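Local coordinates for protein aminodeoxyfutalosine deaminase (PDB 2IMR) that catalyses the zinc-dependent deamination of aminodeoxyfutalosine to futalosine in menaquinone biosynthesis, and to a lesser extent deaminates adenosine and related nucleosides, at residues Val368-Ala371 with Arg372-Tyr375; Ala387-Gly390 with Gly391-Val394; Gly411-Trp414 with Glu415-Arg418. All coordinates share one frame; numbering follows the deposited sequence.

Overall arrangement
Three local contacts meet around one patch of apolar side chains. Interactions 1 and 2 lie on the consecutive helices 365-374 and 380-395, with centres about 17 Å apart, and V368 CG2 packs against A387 CB at 3.8 Å. Interaction 3 belongs to the tail beyond the second helix; its centre is about 18 Å from each of the others, yet the W414 indole reaches both helices: CZ3 is 3.9 Å from V368 CG2, and CZ2 is 4.1 Å from V388 CG2. Interaction 2 comes near the metal site, the V394 side chain lying about 12 Å from the zinc ion. Interaction 3 is remote from the annotated sites.

Interaction 1: residues Val368-Ala371 with Arg372-Tyr375; sequences VTFA and RQLY
F370 and L374 meet obliquely along the helix, the ring carbon CD2 of F370 lying 3.8 Å from L374 CD1. One face of the same ring is occupied by a water, whose oxygen lies over the ring centre, 3.1 Å above the plane. Q373 OE1 lies oblique to the ring, on the same side as the water; its side chain crosses that of F370 at about a right angle, and the amide and ring planes are 47° apart. The water joins these elements, donating one hydrogen bond to F370 O and another to Q373 OE1, so the amide is tied back to the helix backbone through a solvent bridge. The Y375 ring has L374 CB over one face, with A371 O approaching it obliquely, 3.1 Å from Y375 CD1.

The ring of F370 is swung beside its own carbonyl carbon, with CG anti to the backbone N (chi1 -162°), and from there it meets both the i+3 and the i+4 side chain. Q373, extended beyond CG, runs alongside T369 in the same direction. Replacement of F370 by an alanine would probably open a gap beside L374 and leave the bridging water without the ring face it sits over.

This is a worked example of i to i+4 spacing near a helix end. Y375 N still bonds A371 O at 2.9 Å, but Y375 itself leaves helical geometry, and its hydroxyl is hydrogen-bonded to the carbonyl of F337. In the fold, which belongs to the TIM-barrel amidohydrolases, helix 365-374 touches two other helices: F370 and L374 pack on P326 of helix 326-331, whereas A371 and R372 touch L383 of helix 380-395.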
ATOM      1  N   VAL A 368      -8.068   9.178   0.798  1.00 16.79           N
ATOM      2  CA  VAL A 368      -8.669   9.497   2.087  1.00 17.36           C
ATOM      3  C   VAL A 368     -10.088   9.996   1.833  1.00 17.57           C
ATOM      4  O   VAL A 368     -11.035   9.583   2.499  1.00 17.89           O
ATOM      5  CB  VAL A 368      -7.851  10.585   2.831  1.00 17.62           C
ATOM      6  CG1 VAL A 368      -8.633  11.109   4.039  1.00 18.84           C
ATOM      7  CG2 VAL A 368      -6.520  10.000   3.290  1.00 17.63           C
ATOM      8  N   THR A 369     -10.228  10.881   0.854  1.00 17.12           N
ATOM      9  CA  THR A 369     -11.532  11.419   0.506  1.00 18.29           C
ATOM     10  C   THR A 369     -12.459  10.294   0.071  1.00 18.72           C
ATOM     11  O   THR A 369     -13.606  10.221   0.505  1.00 19.87           O
ATOM     12  CB  THR A 369     -11.408  12.451  -0.626  1.00 18.72           C
ATOM     13  OG1 THR A 369     -10.678  13.584  -0.144  1.00 20.11           O
ATOM     14  CG2 THR A 369     -12.780  12.897  -1.119  1.00 19.15           C
ATOM     15  N   PHE A 370     -11.949   9.411  -0.782  1.00 16.91           N
ATOM     16  CA  PHE A 370     -12.735   8.285  -1.280  1.00 18.11           C
ATOM     17  C   PHE A 370     -13.134   7.348  -0.139  1.00 16.55           C
ATOM     18  O   PHE A 370     -14.263   6.863  -0.091  1.00 17.29           O
ATOM     19  CB  PHE A 370     -11.927   7.491  -2.314  1.00 17.37           C
ATOM     20  CG  PHE A 370     -12.766   6.594  -3.177  1.00 18.57           C
ATOM     21  CD1 PHE A 370     -13.505   7.118  -4.234  1.00 20.96           C
ATOM     22  CD2 PHE A 370     -12.838   5.230  -2.922  1.00 17.94           C
ATOM     23  CE1 PHE A 370     -14.305   6.294  -5.026  1.00 18.85           C
ATOM     24  CE2 PHE A 370     -13.632   4.400  -3.705  1.00 16.34           C
ATOM     25  CZ  PHE A 370     -14.370   4.932  -4.761  1.00 17.93           C
ATOM     26  N   ALA A 371     -12.195   7.093   0.771  1.00 16.27           N
ATOM     27  CA  ALA A 371     -12.445   6.206   1.898  1.00 16.21           C
ATOM     28  C   ALA A 371     -13.508   6.781   2.836  1.00 17.47           C
ATOM     29  O   ALA A 371     -14.285   6.039   3.436  1.00 17.03           O
ATOM     30  CB  ALA A 371     -11.146   5.958   2.660  1.00 18.07           C
ATOM     31  N   ARG A 372     -13.539   8.105   2.969  1.00 17.86           N
ATOM     32  CA  ARG A 372     -14.532   8.739   3.828  1.00 20.00           C
ATOM     33  C   ARG A 372     -15.921   8.387   3.305  1.00 20.38           C
ATOM     34  O   ARG A 372     -16.850   8.137   4.074  1.00 19.80           O
ATOM     35  CB  ARG A 372     -14.340  10.260   3.826  1.00 23.60           C
ATOM     36  CG  ARG A 372     -15.409  11.016   4.596  1.00 27.34           C
ATOM     37  CD  ARG A 372     -15.323  10.760   6.097  1.00 30.36           C
ATOM     38  NE  ARG A 372     -16.422  11.409   6.809  1.00 31.65           N
ATOM     39  CZ  ARG A 372     -17.683  10.991   6.777  1.00 33.33           C
ATOM     40  NH1 ARG A 372     -18.009   9.914   6.072  1.00 31.43           N
ATOM     41  NH2 ARG A 372     -18.624  11.660   7.433  1.00 32.47           N
ATOM     42  N   GLN A 373     -16.053   8.356   1.985  1.00 19.64           N
ATOM     43  CA  GLN A 373     -17.323   8.042   1.356  1.00 19.46           C
ATOM     44  C   GLN A 373     -17.672   6.559   1.494  1.00 20.12           C
ATOM     45  O   GLN A 373     -18.838   6.200   1.672  1.00 18.67           O
ATOM     46  CB  GLN A 373     -17.265   8.456  -0.111  1.00 21.59           C
ATOM     47  CG  GLN A 373     -16.791   9.891  -0.271  1.00 20.36           C
ATOM     48  CD  GLN A 373     -16.545  10.283  -1.707  1.00 25.04           C
ATOM     49  OE1 GLN A 373     -16.479   9.432  -2.598  1.00 24.51           O
ATOM     50  NE2 GLN A 373     -16.394  11.585  -1.941  1.00 22.71           N
ATOM     51  N   LEU A 374     -16.661   5.699   1.419  1.00 18.29           N
ATOM     52  CA  LEU A 374     -16.880   4.258   1.549  1.00 17.77           C
ATOM     53  C   LEU A 374     -17.298   3.845   2.954  1.00 18.48           C
ATOM     54  O   LEU A 374     -18.105   2.929   3.128  1.00 17.64           O
ATOM     55  CB  LEU A 374     -15.606   3.479   1.208  1.00 17.05           C
ATOM     56  CG  LEU A 374     -15.062   3.477  -0.216  1.00 16.20           C
ATOM     57  CD1 LEU A 374     -13.722   2.724  -0.231  1.00 15.67           C
ATOM     58  CD2 LEU A 374     -16.059   2.813  -1.152  1.00 15.61           C
ATOM     59  N   TYR A 375     -16.737   4.505   3.959  1.00 20.24           N
ATOM     60  CA  TYR A 375     -17.019   4.141   5.341  1.00 20.48           C
ATOM     61  C   TYR A 375     -17.645   5.262   6.163  1.00 22.54           C
ATOM     62  O   TYR A 375     -16.989   5.868   7.014  1.00 21.39           O
ATOM     63  CB  TYR A 375     -15.723   3.661   5.994  1.00 20.45           C
ATOM     64  CG  TYR A 375     -14.924   2.733   5.094  1.00 18.77           C
ATOM     65  CD1 TYR A 375     -13.748   3.165   4.479  1.00 18.84           C
ATOM     66  CD2 TYR A 375     -15.367   1.440   4.832  1.00 19.20           C
ATOM     67  CE1 TYR A 375     -13.036   2.328   3.619  1.00 16.58           C
ATOM     68  CE2 TYR A 375     -14.664   0.595   3.978  1.00 16.75           C
ATOM     69  CZ  TYR A 375     -13.504   1.045   3.375  1.00 17.94           C
ATOM     70  OH  TYR A 375     -12.823   0.214   2.516  1.00 17.52           O
TER
HETATM   71  O   HOH W   1     -16.219   6.410  -2.361  1.00 30.16           O

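Interaction 2: residues Ala387-Gly390 with Gly391-Val394; sequences AVKG and GQRV
K389 stretches out from its helix beside Q392 and across R393, and its outer half makes the side-chain contacts. From CB the chain sets off anti to the backbone N (chi1 -176°), then turns about the CB-CG bond (chi2 59°) and runs straight from there on, a course that brings it back over the following turn. CD only approaches R393 CG, at 4.1 Å. CE, the next atom, packs more closely, 3.7 Å from R393 CG, where the two aliphatic chains cross at a slant. At the tip NZ turns to Q392 OE1, with a weak hydrogen bond of 3.4 Å. Q392 lies side by side with K389 and points the same way; a bend at its own chi2 carries the amide oxygen to the ammonium group.

R393 CG also rests on the K389 carbonyl oxygen, to which R393 N is hydrogen-bonded at 3.0 Å. Two residues earlier the helix is wider than usual: in the pi-type turn at 387-390, A387 O and G391 N are 4.3 Å apart, and regular i to i+4 bonding resumes with Q392 N to V388 O at 3.2 Å. The A387 backbone is meanwhile hydrogen-bonded to V96. Helix 380-395 packs here against strand 45-47 through V388 and K389, both on Y47, and against strand 349-351 through A387 and V394. The V394 side chain comes to about 7 Å from that of the zinc ligand H99.

Two like charges lie near each other on this part of the helix, K389 NZ and R393 NE being 5.4 Å apart. Their mutual repulsion is probably eased because they have separate partners: the neutral amide oxygen of Q392 for the lysine, and a salt bridge from R393 NH1 to E348 for the arginine.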
ATOM      1  N   ALA A 387      -3.322   6.999   6.670  1.00 19.54           N
ATOM      2  CA  ALA A 387      -2.613   7.579   5.537  1.00 19.81           C
ATOM      3  C   ALA A 387      -1.193   7.986   5.890  1.00 19.68           C
ATOM      4  O   ALA A 387      -0.265   7.789   5.103  1.00 19.40           O
ATOM      5  CB  ALA A 387      -3.380   8.788   5.000  1.00 18.79           C
ATOM      6  N   VAL A 388      -1.021   8.545   7.082  1.00 19.98           N
ATOM      7  CA  VAL A 388       0.288   9.008   7.514  1.00 22.10           C
ATOM      8  C   VAL A 388       1.085   8.006   8.349  1.00 23.02           C
ATOM      9  O   VAL A 388       2.126   7.513   7.907  1.00 24.00           O
ATOM     10  CB  VAL A 388       0.160  10.327   8.308  1.00 23.76           C
ATOM     11  CG1 VAL A 388       1.537  10.811   8.743  1.00 24.19           C
ATOM     12  CG2 VAL A 388      -0.528  11.378   7.450  1.00 24.52           C
ATOM     13  N   LYS A 389       0.606   7.707   9.554  1.00 22.66           N
ATOM     14  CA  LYS A 389       1.320   6.783  10.432  1.00 23.39           C
ATOM     15  C   LYS A 389       1.263   5.338   9.957  1.00 20.86           C
ATOM     16  O   LYS A 389       2.272   4.638   9.971  1.00 21.61           O
ATOM     17  CB  LYS A 389       0.779   6.871  11.860  1.00 24.93           C
ATOM     18  CG  LYS A 389       1.551   6.004  12.858  1.00 28.92           C
ATOM     19  CD  LYS A 389       3.024   6.401  12.915  1.00 30.93           C
ATOM     20  CE  LYS A 389       3.796   5.542  13.908  1.00 36.51           C
ATOM     21  NZ  LYS A 389       5.220   5.969  14.043  1.00 38.92           N
ATOM     22  N   GLY A 390       0.082   4.892   9.546  1.00 21.09           N
ATOM     23  CA  GLY A 390      -0.054   3.528   9.067  1.00 19.46           C
ATOM     24  C   GLY A 390       0.937   3.242   7.951  1.00 20.64           C
ATOM     25  O   GLY A 390       1.657   2.247   7.989  1.00 19.94           O
ATOM     26  N   GLY A 391       0.980   4.127   6.957  1.00 17.94           N
ATOM     27  CA  GLY A 391       1.890   3.948   5.837  1.00 18.71           C
ATOM     28  C   GLY A 391       3.353   3.983   6.231  1.00 19.90           C
ATOM     29  O   GLY A 391       4.167   3.208   5.719  1.00 16.67           O
ATOM     30  N   GLN A 392       3.696   4.893   7.136  1.00 20.74           N
ATOM     31  CA  GLN A 392       5.069   5.029   7.599  1.00 22.48           C
ATOM     32  C   GLN A 392       5.523   3.716   8.246  1.00 22.58           C
ATOM     33  O   GLN A 392       6.651   3.267   8.046  1.00 20.97           O
ATOM     34  CB  GLN A 392       5.162   6.185   8.606  1.00 25.47           C
ATOM     35  CG  GLN A 392       6.577   6.592   9.010  1.00 29.88           C
ATOM     36  CD  GLN A 392       7.213   5.639  10.004  1.00 33.61           C
ATOM     37  OE1 GLN A 392       6.585   5.238  10.985  1.00 37.33           O
ATOM     38  NE2 GLN A 392       8.471   5.279   9.762  1.00 35.56           N
ATOM     39  N   ARG A 393       4.636   3.091   9.007  1.00 23.39           N
ATOM     40  CA  ARG A 393       4.989   1.844   9.665  1.00 25.39           C
ATOM     41  C   ARG A 393       5.237   0.728   8.651  1.00 24.82           C
ATOM     42  O   ARG A 393       6.095  -0.131   8.856  1.00 25.01           O
ATOM     43  CB  ARG A 393       3.895   1.444  10.653  1.00 27.45           C
ATOM     44  CG  ARG A 393       3.682   2.478  11.751  1.00 31.93           C
ATOM     45  CD  ARG A 393       2.847   1.903  12.871  1.00 34.12           C
ATOM     46  NE  ARG A 393       3.553   0.809  13.527  1.00 37.93           N
ATOM     47  CZ  ARG A 393       2.955  -0.183  14.180  1.00 39.23           C
ATOM     48  NH1 ARG A 393       1.632  -0.225  14.262  1.00 39.80           N
ATOM     49  NH2 ARG A 393       3.685  -1.134  14.748  1.00 40.68           N
ATOM     50  N   VAL A 394       4.490   0.753   7.553  1.00 22.81           N
ATOM     51  CA  VAL A 394       4.636  -0.248   6.502  1.00 20.63           C
ATOM     52  C   VAL A 394       5.893  -0.045   5.657  1.00 21.13           C
ATOM     53  O   VAL A 394       6.669  -0.980   5.456  1.00 20.06           O
ATOM     54  CB  VAL A 394       3.402  -0.246   5.549  1.00 22.03           C
ATOM     55  CG1 VAL A 394       3.680  -1.101   4.315  1.00 21.49           C
ATOM     56  CG2 VAL A 394       2.181  -0.771   6.280  1.00 18.65           C
TER

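Interaction 3: residues Gly411-Trp414 with Glu415-Arg418; sequences GFRW and ELSR
R413 grips E415 side-on, with NE and NH2 both donating to the one oxygen, OE2, at 2.8 Å and 2.9 Å. NE comes to the anti lone pair of OE2, whereas NH2 meets that oxygen nearly in line with its C-O bond. The oxygen sits in the guanidinium plane, and the two flat groups are turned only 21° from each other, an arrangement that should hold the arginine head flat. The two side chains lie side by side and point the same way: R413 is extended from CG to NE, while CG of E415 stands between its backbone N and carbonyl carbon (chi1 74°), the crowded position, with the rest of the chain straight. A long, weak ion pair links R413 NH1 to E85 in strand 83-86.

Behind the salt bridge the backbone makes two successive i to i+3 hydrogen bonds, from L416 N to R413 O at 3.0 Å and from S417 N to W414 O at 3.1 Å. They are the pattern of a short 3-10 turn, which brings L416 back beside R413. The turn belongs to the tail that returns after helix 380-395 to the region of the N-terminal strands.

The L416 side chain slants across the aliphatic part of R413, with L416 CD1 3.6 Å from R413 CD. W414 is directed into the protein instead: its NE1 is hydrogen-bonded to A92 O, its ring makes a cation-pi contact with R365 of helix 365-374, and P95 packs against it.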
ATOM      1  N   GLY A 411       3.028  22.311   3.389  1.00 25.29           N
ATOM      2  CA  GLY A 411       2.791  20.918   3.049  1.00 26.12           C
ATOM      3  C   GLY A 411       1.874  20.204   4.029  1.00 26.55           C
ATOM      4  O   GLY A 411       1.341  19.136   3.718  1.00 28.26           O
ATOM      5  N   PHE A 412       1.686  20.786   5.213  1.00 24.28           N
ATOM      6  CA  PHE A 412       0.829  20.192   6.241  1.00 22.27           C
ATOM      7  C   PHE A 412      -0.634  20.522   6.000  1.00 19.74           C
ATOM      8  O   PHE A 412      -1.526  19.896   6.567  1.00 18.45           O
ATOM      9  CB  PHE A 412       1.223  20.712   7.628  1.00 23.73           C
ATOM     10  CG  PHE A 412       2.618  20.351   8.042  1.00 26.56           C
ATOM     11  CD1 PHE A 412       3.290  21.117   8.990  1.00 29.02           C
ATOM     12  CD2 PHE A 412       3.253  19.239   7.505  1.00 26.43           C
ATOM     13  CE1 PHE A 412       4.580  20.780   9.397  1.00 30.40           C
ATOM     14  CE2 PHE A 412       4.540  18.891   7.904  1.00 30.86           C
ATOM     15  CZ  PHE A 412       5.206  19.663   8.852  1.00 31.64           C
ATOM     16  N   ARG A 413      -0.873  21.525   5.168  1.00 19.35           N
ATOM     17  CA  ARG A 413      -2.227  21.956   4.860  1.00 19.34           C
ATOM     18  C   ARG A 413      -2.642  21.288   3.538  1.00 20.70           C
ATOM     19  O   ARG A 413      -2.406  21.820   2.455  1.00 19.81           O
ATOM     20  CB  ARG A 413      -2.230  23.482   4.749  1.00 19.89           C
ATOM     21  CG  ARG A 413      -3.582  24.135   4.737  1.00 18.89           C
ATOM     22  CD  ARG A 413      -3.440  25.634   5.063  1.00 16.46           C
ATOM     23  NE  ARG A 413      -4.671  26.350   4.768  1.00 17.65           N
ATOM     24  CZ  ARG A 413      -4.890  27.626   5.064  1.00 18.15           C
ATOM     25  NH1 ARG A 413      -3.953  28.346   5.674  1.00 15.90           N
ATOM     26  NH2 ARG A 413      -6.050  28.178   4.741  1.00 16.87           N
ATOM     27  N   TRP A 414      -3.271  20.120   3.644  1.00 20.65           N
ATOM     28  CA  TRP A 414      -3.679  19.353   2.470  1.00 20.39           C
ATOM     29  C   TRP A 414      -4.515  20.074   1.413  1.00 20.47           C
ATOM     30  O   TRP A 414      -4.405  19.762   0.226  1.00 19.52           O
ATOM     31  CB  TRP A 414      -4.409  18.083   2.915  1.00 18.46           C
ATOM     32  CG  TRP A 414      -3.519  17.079   3.593  1.00 19.12           C
ATOM     33  CD1 TRP A 414      -2.286  17.305   4.139  1.00 19.51           C
ATOM     34  CD2 TRP A 414      -3.815  15.696   3.832  1.00 19.17           C
ATOM     35  NE1 TRP A 414      -1.797  16.151   4.702  1.00 19.02           N
ATOM     36  CE2 TRP A 414      -2.715  15.148   4.529  1.00 19.72           C
ATOM     37  CE3 TRP A 414      -4.904  14.870   3.526  1.00 20.08           C
ATOM     38  CZ2 TRP A 414      -2.672  13.804   4.928  1.00 20.37           C
ATOM     39  CZ3 TRP A 414      -4.862  13.527   3.924  1.00 19.27           C
ATOM     40  CH2 TRP A 414      -3.751  13.014   4.617  1.00 18.90           C
ATOM     41  N   GLU A 415      -5.338  21.036   1.825  1.00 18.97           N
ATOM     42  CA  GLU A 415      -6.177  21.751   0.864  1.00 20.05           C
ATOM     43  C   GLU A 415      -5.369  22.546  -0.168  1.00 19.86           C
ATOM     44  O   GLU A 415      -5.917  22.985  -1.183  1.00 18.17           O
ATOM     45  CB  GLU A 415      -7.138  22.707   1.582  1.00 20.67           C
ATOM     46  CG  GLU A 415      -6.460  23.949   2.139  1.00 21.02           C
ATOM     47  CD  GLU A 415      -7.433  25.057   2.490  1.00 21.28           C
ATOM     48  OE1 GLU A 415      -8.521  25.125   1.879  1.00 21.05           O
ATOM     49  OE2 GLU A 415      -7.096  25.882   3.363  1.00 23.42           O
ATOM     50  N   LEU A 416      -4.073  22.716   0.082  1.00 19.52           N
ATOM     51  CA  LEU A 416      -3.211  23.483  -0.825  1.00 20.53           C
ATOM     52  C   LEU A 416      -2.297  22.615  -1.690  1.00 22.45           C
ATOM     53  O   LEU A 416      -1.423  23.132  -2.403  1.00 22.73           O
ATOM     54  CB  LEU A 416      -2.344  24.455  -0.016  1.00 20.70           C
ATOM     55  CG  LEU A 416      -3.055  25.329   1.021  1.00 19.86           C
ATOM     56  CD1 LEU A 416      -2.027  26.154   1.789  1.00 20.51           C
ATOM     57  CD2 LEU A 416      -4.057  26.235   0.334  1.00 21.27           C
ATOM     58  N   SER A 417      -2.505  21.304  -1.635  1.00 21.85           N
ATOM     59  CA  SER A 417      -1.685  20.358  -2.385  1.00 24.65           C
ATOM     60  C   SER A 417      -1.701  20.572  -3.898  1.00 24.52           C
ATOM     61  O   SER A 417      -2.765  20.733  -4.498  1.00 22.56           O
ATOM     62  CB  SER A 417      -2.129  18.928  -2.076  1.00 25.30           C
ATOM     63  OG  SER A 417      -1.286  17.984  -2.717  1.00 29.30           O
ATOM     64  N   ARG A 418      -0.509  20.574  -4.497  1.00 25.30           N
ATOM     65  CA  ARG A 418      -0.341  20.739  -5.947  1.00 25.21           C
ATOM     66  C   ARG A 418       0.509  19.577  -6.458  1.00 23.99           C
ATOM     67  O   ARG A 418       1.500  19.208  -5.824  1.00 21.44           O
ATOM     68  CB  ARG A 418       0.401  22.041  -6.287  1.00 25.35           C
ATOM     69  CG  ARG A 418      -0.192  23.318  -5.720  1.00 28.88           C
ATOM     70  CD  ARG A 418      -0.483  24.332  -6.814  1.00 25.43           C
ATOM     71  NE  ARG A 418       0.689  24.665  -7.623  1.00 26.61           N
ATOM     72  CZ  ARG A 418       0.666  25.524  -8.640  1.00 24.18           C
ATOM     73  NH1 ARG A 418      -0.465  26.131  -8.964  1.00 20.43           N
ATOM     74  NH2 ARG A 418       1.767  25.771  -9.340  1.00 25.88           N
TER